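Local atomic coordinates of 3-hydroxyisobutyryl-CoA hydrolase (Mycobacterium thermoresistibile, PDB entry 4HDT), a protein that probably hydrolyses 3-hydroxyisobutyryl-CoA to 3-hydroxyisobutyrate and free CoA, and belongs to the crotonase-like enoyl-CoA hydratase/isomerase family. Residues L282-L285 with E286-L289; G153-L156 with L157-P161. All coordinates share one frame; numbering follows the deposited sequence.

Contact 1. Residues L282-L285 with E286-L289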
ATOM      1  N   LEU A 282      -6.038  -0.931 -16.825  1.00 17.61           N
ATOM      2  CA  LEU A 282      -7.150  -1.612 -16.206  1.00 17.87           C
ATOM      3  C   LEU A 282      -8.037  -0.638 -15.440  1.00 17.73           C
ATOM      4  O   LEU A 282      -7.593  -0.020 -14.461  1.00 20.69           O
ATOM      5  CB  LEU A 282      -6.629  -2.673 -15.227  1.00 17.23           C
ATOM      6  CG  LEU A 282      -5.678  -3.730 -15.806  1.00 17.87           C
ATOM      7  CD1 LEU A 282      -5.163  -4.562 -14.641  1.00 17.44           C
ATOM      8  CD2 LEU A 282      -6.393  -4.599 -16.849  1.00 19.12           C
ATOM      9  N   GLN A 283      -9.320  -0.622 -15.778  1.00 17.72           N
ATOM     10  CA  GLN A 283     -10.303   0.214 -15.117  1.00 17.10           C
ATOM     11  C   GLN A 283     -10.711  -0.272 -13.734  1.00 16.67           C
ATOM     12  O   GLN A 283     -11.026   0.552 -12.898  1.00 17.63           O
ATOM     13  CB  GLN A 283     -11.586   0.326 -15.980  1.00 18.62           C
ATOM     14  N   SER A 284     -10.685  -1.588 -13.492  1.00 16.16           N
ATOM     15  CA  SER A 284     -11.323  -2.221 -12.348  1.00 15.14           C
ATOM     16  C   SER A 284     -10.319  -2.471 -11.214  1.00 14.22           C
ATOM     17  O   SER A 284      -9.229  -2.941 -11.497  1.00 14.28           O
ATOM     18  CB  SER A 284     -11.829  -3.587 -12.840  1.00 15.58           C
ATOM     19  OG  SER A 284     -12.228  -4.402 -11.839  1.00 15.76           O
ATOM     20  N   LEU A 285     -10.678  -2.135  -9.972  1.00 13.23           N
ATOM     21  CA  LEU A 285      -9.845  -2.519  -8.831  1.00 12.93           C
ATOM     22  C   LEU A 285      -9.724  -4.041  -8.757  1.00 12.71           C
ATOM     23  O   LEU A 285      -8.633  -4.567  -8.524  1.00 12.15           O
ATOM     24  CB  LEU A 285     -10.368  -1.940  -7.525  1.00 12.81           C
ATOM     25  CG  LEU A 285      -9.662  -2.242  -6.202  1.00 12.89           C
ATOM     26  CD1 LEU A 285      -8.198  -1.918  -6.305  1.00 12.45           C
ATOM     27  CD2 LEU A 285     -10.281  -1.477  -5.043  1.00 13.38           C
ATOM     28  N   GLU A 286     -10.824  -4.751  -8.960  1.00 13.15           N
ATOM     29  CA  GLU A 286     -10.768  -6.220  -8.937  1.00 13.24           C
ATOM     30  C   GLU A 286      -9.826  -6.800  -9.991  1.00 13.68           C
ATOM     31  O   GLU A 286      -9.025  -7.689  -9.686  1.00 13.89           O
ATOM     32  CB  GLU A 286     -12.165  -6.844  -9.034  1.00 13.68           C
ATOM     33  CG  GLU A 286     -13.050  -6.597  -7.833  1.00 13.39           C
ATOM     34  CD  GLU A 286     -13.753  -5.262  -7.836  1.00 13.23           C
ATOM     35  OE1 GLU A 286     -13.745  -4.532  -8.849  1.00 13.29           O
ATOM     36  OE2 GLU A 286     -14.320  -4.928  -6.790  1.00 13.48           O
ATOM     37  N   ASP A 287      -9.900  -6.328 -11.229  1.00 14.74           N
ATOM     38  CA  ASP A 287      -9.004  -6.804 -12.265  1.00 15.39           C
ATOM     39  C   ASP A 287      -7.544  -6.519 -11.949  1.00 13.97           C
ATOM     40  O   ASP A 287      -6.652  -7.332 -12.234  1.00 14.15           O
ATOM     41  CB  ASP A 287      -9.362  -6.207 -13.612  1.00 17.04           C
ATOM     42  CG  ASP A 287     -10.678  -6.715 -14.159  1.00 18.69           C
ATOM     43  OD1 ASP A 287     -11.293  -7.630 -13.555  1.00 19.70           O
ATOM     44  OD2 ASP A 287     -11.089  -6.120 -15.185  1.00 21.36           O
ATOM     45  N   THR A 288      -7.282  -5.384 -11.324  1.00 12.70           N
ATOM     46  CA  THR A 288      -5.934  -5.033 -10.935  1.00 12.01           C
ATOM     47  C   THR A 288      -5.425  -5.975  -9.846  1.00 11.38           C
ATOM     48  O   THR A 288      -4.274  -6.458  -9.875  1.00 10.96           O
ATOM     49  CB  THR A 288      -5.857  -3.560 -10.486  1.00 11.83           C
ATOM     50  OG1 THR A 288      -6.393  -2.714 -11.514  1.00 12.61           O
ATOM     51  CG2 THR A 288      -4.454  -3.133 -10.225  1.00 11.62           C
ATOM     52  N   LEU A 289      -6.259  -6.209  -8.851  1.00 11.01           N
ATOM     53  CA  LEU A 289      -5.890  -7.158  -7.782  1.00 11.11           C
ATOM     54  C   LEU A 289      -5.655  -8.555  -8.345  1.00 11.98           C
ATOM     55  O   LEU A 289      -4.863  -9.297  -7.814  1.00 11.60           O
ATOM     56  CB  LEU A 289      -6.975  -7.199  -6.700  1.00 10.84           C
ATOM     57  CG  LEU A 289      -7.023  -5.914  -5.849  1.00 10.26           C
ATOM     58  CD1 LEU A 289      -8.349  -5.742  -5.109  1.00 10.16           C
ATOM     59  CD2 LEU A 289      -5.884  -5.911  -4.874  1.00  9.86           C
TER
HETATM   60  O   HOH W   1      -5.379  -0.296 -12.170  1.00 14.97           O
HETATM   61  O   HOH W   2     -10.295  -3.597 -15.843  1.00 21.45           O
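S284 and T288 hold the close-packed side of this N-terminal helix cap, in which residues 282-284 lead into helix 285-299. The carbonyl O of S284 is gripped twice by T288: the backbone N donates to it over 3.1 Å and OG1 over 2.8 Å, the two donors arriving from opposite faces of the carbonyl plane. With OG1 anti to its own carbonyl carbon (chi1 -54°), T288 turns the hydroxyl back toward the preceding turn, onto S284 O. L282 lays CB and CD1 against this threonine, with CB 3.7 Å from OG1, and a water donating to both L282 O and T288 OG1 bridges the two residues. One residue on, L289 N donates to L285 O in a nearly straight bond, and the leucine side chains touch at L285 CG and L289 CD1, 3.9 Å apart; L289 also packs on Y95 and A99 of helix 85-103.

Between this side and the looser one stands a firm point, the N-cap bond: S284 OG, anti to the backbone N (chi1 168°), accepts from D287 N at 3.1 Å with an N-H...O angle of 171°. Beyond it the contact is looser and wetter. E286 OE1 receives only a weak bond from S284 OG, at 3.4 Å, while its OE2 forms a salt bridge with R103. D287 reaches back through a second water that donates to OD2 and accepts from S284 N; its OD1 pairs with R290.

The serine cap thus satisfies an amide of the first turn, and the carboxylates of E286 and D287 at this end would probably interact favourably with the helix dipole.

Contact 2. Residues G153-L156 with L157-P161; sequences GTYL and LSRAP
Y155 and R159, one helical turn apart, meet face to face: the guanidinium lies flat on one side of the phenol ring, the two planes only 15° apart. CZ of R159 stands 3.6 Å from the centroid of the Y155 ring, a cation-pi stack, with NH1 displaced toward the rim near CD2. The arginine chain, extended from CG to NE, passes over the ring, and CD makes a CH-pi contact with the same face, 4.1 Å from the centroid. Y155 CG is anti to the backbone N (chi1 175°), which sets the ring beneath the arginine, one face toward it. NH1 also donates to Y155 O at 3.1 Å, nearly in the guanidinium plane, so one residue offers both a ring face and a carbonyl and limits rotation of the group. NH2 bonds to L282 O, in the loop before helix 285-299.

The S158 hydroxyl folds back onto the backbone. With chi1 at 63°, its OG sits 2.9 Å from T154 O and 3.2 Å from Y155 O, and its one proton may serve either. L157 folds CG and CD1 over G153 O, the acceptor of its own N-H. R159 N donates to L156 O.

Around this short helix, T154 and Y155 face helix 285-299, where T154 OG1 bonds to E292; S158 rests on V276 and A279 of helix 266-279, and L157 on A168 and A169 of helix 164-171.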
ATOM      1  N   GLY A 153      -2.205  -1.420  -4.572  1.00  8.01           N
ATOM      2  CA  GLY A 153      -1.272  -0.324  -4.715  1.00  7.99           C
ATOM      3  C   GLY A 153      -0.969   0.014  -6.164  1.00  8.10           C
ATOM      4  O   GLY A 153      -0.731   1.158  -6.487  1.00  8.27           O
ATOM      5  N   THR A 154      -0.984  -0.973  -7.060  1.00  8.47           N
ATOM      6  CA  THR A 154      -0.674  -0.680  -8.471  1.00  8.79           C
ATOM      7  C   THR A 154      -1.824   0.095  -9.098  1.00  9.28           C
ATOM      8  O   THR A 154      -1.599   0.917  -9.990  1.00  9.30           O
ATOM      9  CB  THR A 154      -0.301  -1.934  -9.284  1.00  9.13           C
ATOM     10  OG1 THR A 154      -1.403  -2.825  -9.369  1.00  9.33           O
ATOM     11  CG2 THR A 154       0.867  -2.664  -8.697  1.00  9.26           C
ATOM     12  N   TYR A 155      -3.075  -0.157  -8.661  1.00  9.56           N
ATOM     13  CA  TYR A 155      -4.223   0.661  -9.063  1.00 10.09           C
ATOM     14  C   TYR A 155      -4.002   2.128  -8.604  1.00 10.02           C
ATOM     15  O   TYR A 155      -4.193   3.076  -9.387  1.00 10.15           O
ATOM     16  CB  TYR A 155      -5.473   0.024  -8.440  1.00 10.90           C
ATOM     17  CG  TYR A 155      -6.788   0.758  -8.621  1.00 11.88           C
ATOM     18  CD1 TYR A 155      -7.164   1.772  -7.760  1.00 12.50           C
ATOM     19  CD2 TYR A 155      -7.690   0.347  -9.578  1.00 12.73           C
ATOM     20  CE1 TYR A 155      -8.375   2.408  -7.882  1.00 13.78           C
ATOM     21  CE2 TYR A 155      -8.895   0.994  -9.714  1.00 13.70           C
ATOM     22  CZ  TYR A 155      -9.219   2.031  -8.867  1.00 13.95           C
ATOM     23  OH  TYR A 155     -10.453   2.627  -8.970  1.00 15.62           O
ATOM     24  N   LEU A 156      -3.605   2.340  -7.358  1.00  9.66           N
ATOM     25  CA  LEU A 156      -3.374   3.698  -6.878  1.00  9.65           C
ATOM     26  C   LEU A 156      -2.144   4.348  -7.528  1.00  9.33           C
ATOM     27  O   LEU A 156      -2.205   5.495  -7.989  1.00  9.11           O
ATOM     28  CB  LEU A 156      -3.234   3.722  -5.371  1.00  9.97           C
ATOM     29  CG  LEU A 156      -4.488   3.316  -4.599  1.00 10.56           C
ATOM     30  CD1 LEU A 156      -4.100   2.987  -3.167  1.00 11.02           C
ATOM     31  CD2 LEU A 156      -5.577   4.372  -4.708  1.00 11.28           C
ATOM     32  N   LEU A 157      -1.067   3.598  -7.648  1.00  9.12           N
ATOM     33  CA  LEU A 157       0.178   4.155  -8.190  1.00  9.07           C
ATOM     34  C   LEU A 157      -0.026   4.585  -9.637  1.00  9.51           C
ATOM     35  O   LEU A 157       0.472   5.651 -10.065  1.00  9.35           O
ATOM     36  CB  LEU A 157       1.329   3.166  -8.064  1.00  9.33           C
ATOM     37  CG  LEU A 157       1.820   2.877  -6.638  1.00  9.00           C
ATOM     38  CD1 LEU A 157       2.546   1.545  -6.620  1.00  9.41           C
ATOM     39  CD2 LEU A 157       2.716   4.023  -6.114  1.00  9.10           C
ATOM     40  N   SER A 158      -0.738   3.754 -10.410  1.00  9.70           N
ATOM     41  CA  SER A 158      -0.930   4.046 -11.848  1.00 10.43           C
ATOM     42  C   SER A 158      -1.819   5.268 -12.068  1.00 11.07           C
ATOM     43  O   SER A 158      -1.781   5.811 -13.185  1.00 12.34           O
ATOM     44  CB  SER A 158      -1.473   2.844 -12.640  1.00 10.71           C
ATOM     45  OG  SER A 158      -2.767   2.452 -12.207  1.00 10.61           O
ATOM     46  N   ARG A 159      -2.568   5.696 -11.044  1.00 10.89           N
ATOM     47  CA  ARG A 159      -3.507   6.841 -11.109  1.00 11.64           C
ATOM     48  C   ARG A 159      -2.919   8.152 -10.563  1.00 11.32           C
ATOM     49  O   ARG A 159      -3.574   9.190 -10.620  1.00 12.03           O
ATOM     50  CB  ARG A 159      -4.823   6.466 -10.422  1.00 12.31           C
ATOM     51  CG  ARG A 159      -5.705   5.533 -11.293  1.00 13.18           C
ATOM     52  CD  ARG A 159      -6.886   4.920 -10.559  1.00 14.03           C
ATOM     53  NE  ARG A 159      -7.736   4.137 -11.479  1.00 14.78           N
ATOM     54  CZ  ARG A 159      -7.389   2.945 -11.974  1.00 14.92           C
ATOM     55  NH1 ARG A 159      -6.219   2.382 -11.647  1.00 14.36           N
ATOM     56  NH2 ARG A 159      -8.225   2.313 -12.797  1.00 15.81           N
ATOM     57  N   ALA A 160      -1.699   8.097 -10.037  1.00 11.31           N
ATOM     58  CA  ALA A 160      -1.039   9.286  -9.485  1.00 10.91           C
ATOM     59  C   ALA A 160      -0.683  10.218 -10.655  1.00 11.48           C
ATOM     60  O   ALA A 160      -0.526   9.745 -11.800  1.00 12.12           O
ATOM     61  CB  ALA A 160       0.209   8.898  -8.732  1.00 10.62           C
ATOM     62  N   PRO A 161      -0.536  11.528 -10.372  1.00 11.33           N
ATOM     63  CA  PRO A 161      -0.176  12.448 -11.446  1.00 12.04           C
ATOM     64  C   PRO A 161       1.161  12.126 -12.088  1.00 12.26           C
ATOM     65  O   PRO A 161       2.117  11.732 -11.389  1.00 12.24           O
ATOM     66  CB  PRO A 161      -0.141  13.811 -10.737  1.00 12.10           C
ATOM     67  CG  PRO A 161      -0.914  13.671  -9.471  1.00 12.00           C
ATOM     68  CD  PRO A 161      -0.689  12.231  -9.082  1.00 11.42           C
TER

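Overall arrangement
Contact 2 precedes contact 1 in the chain, yet their centres lie about 11 Å apart and the two meet directly. R159 NH2 probably donates to L282 O at 2.9 Å, tying the 157-161 segment to the loop that enters helix 285-299. T154 and Y155 pack against T288 and L285 across the same seam, T154 OG1 lying 3.2 Å from T288 CG2. Contact 2 lies away from the zinc sites. In contact 1 the E286 side chain lies about 9 Å from a bound zinc ion and about 7 Å from the side chain of H100, a zinc ligand.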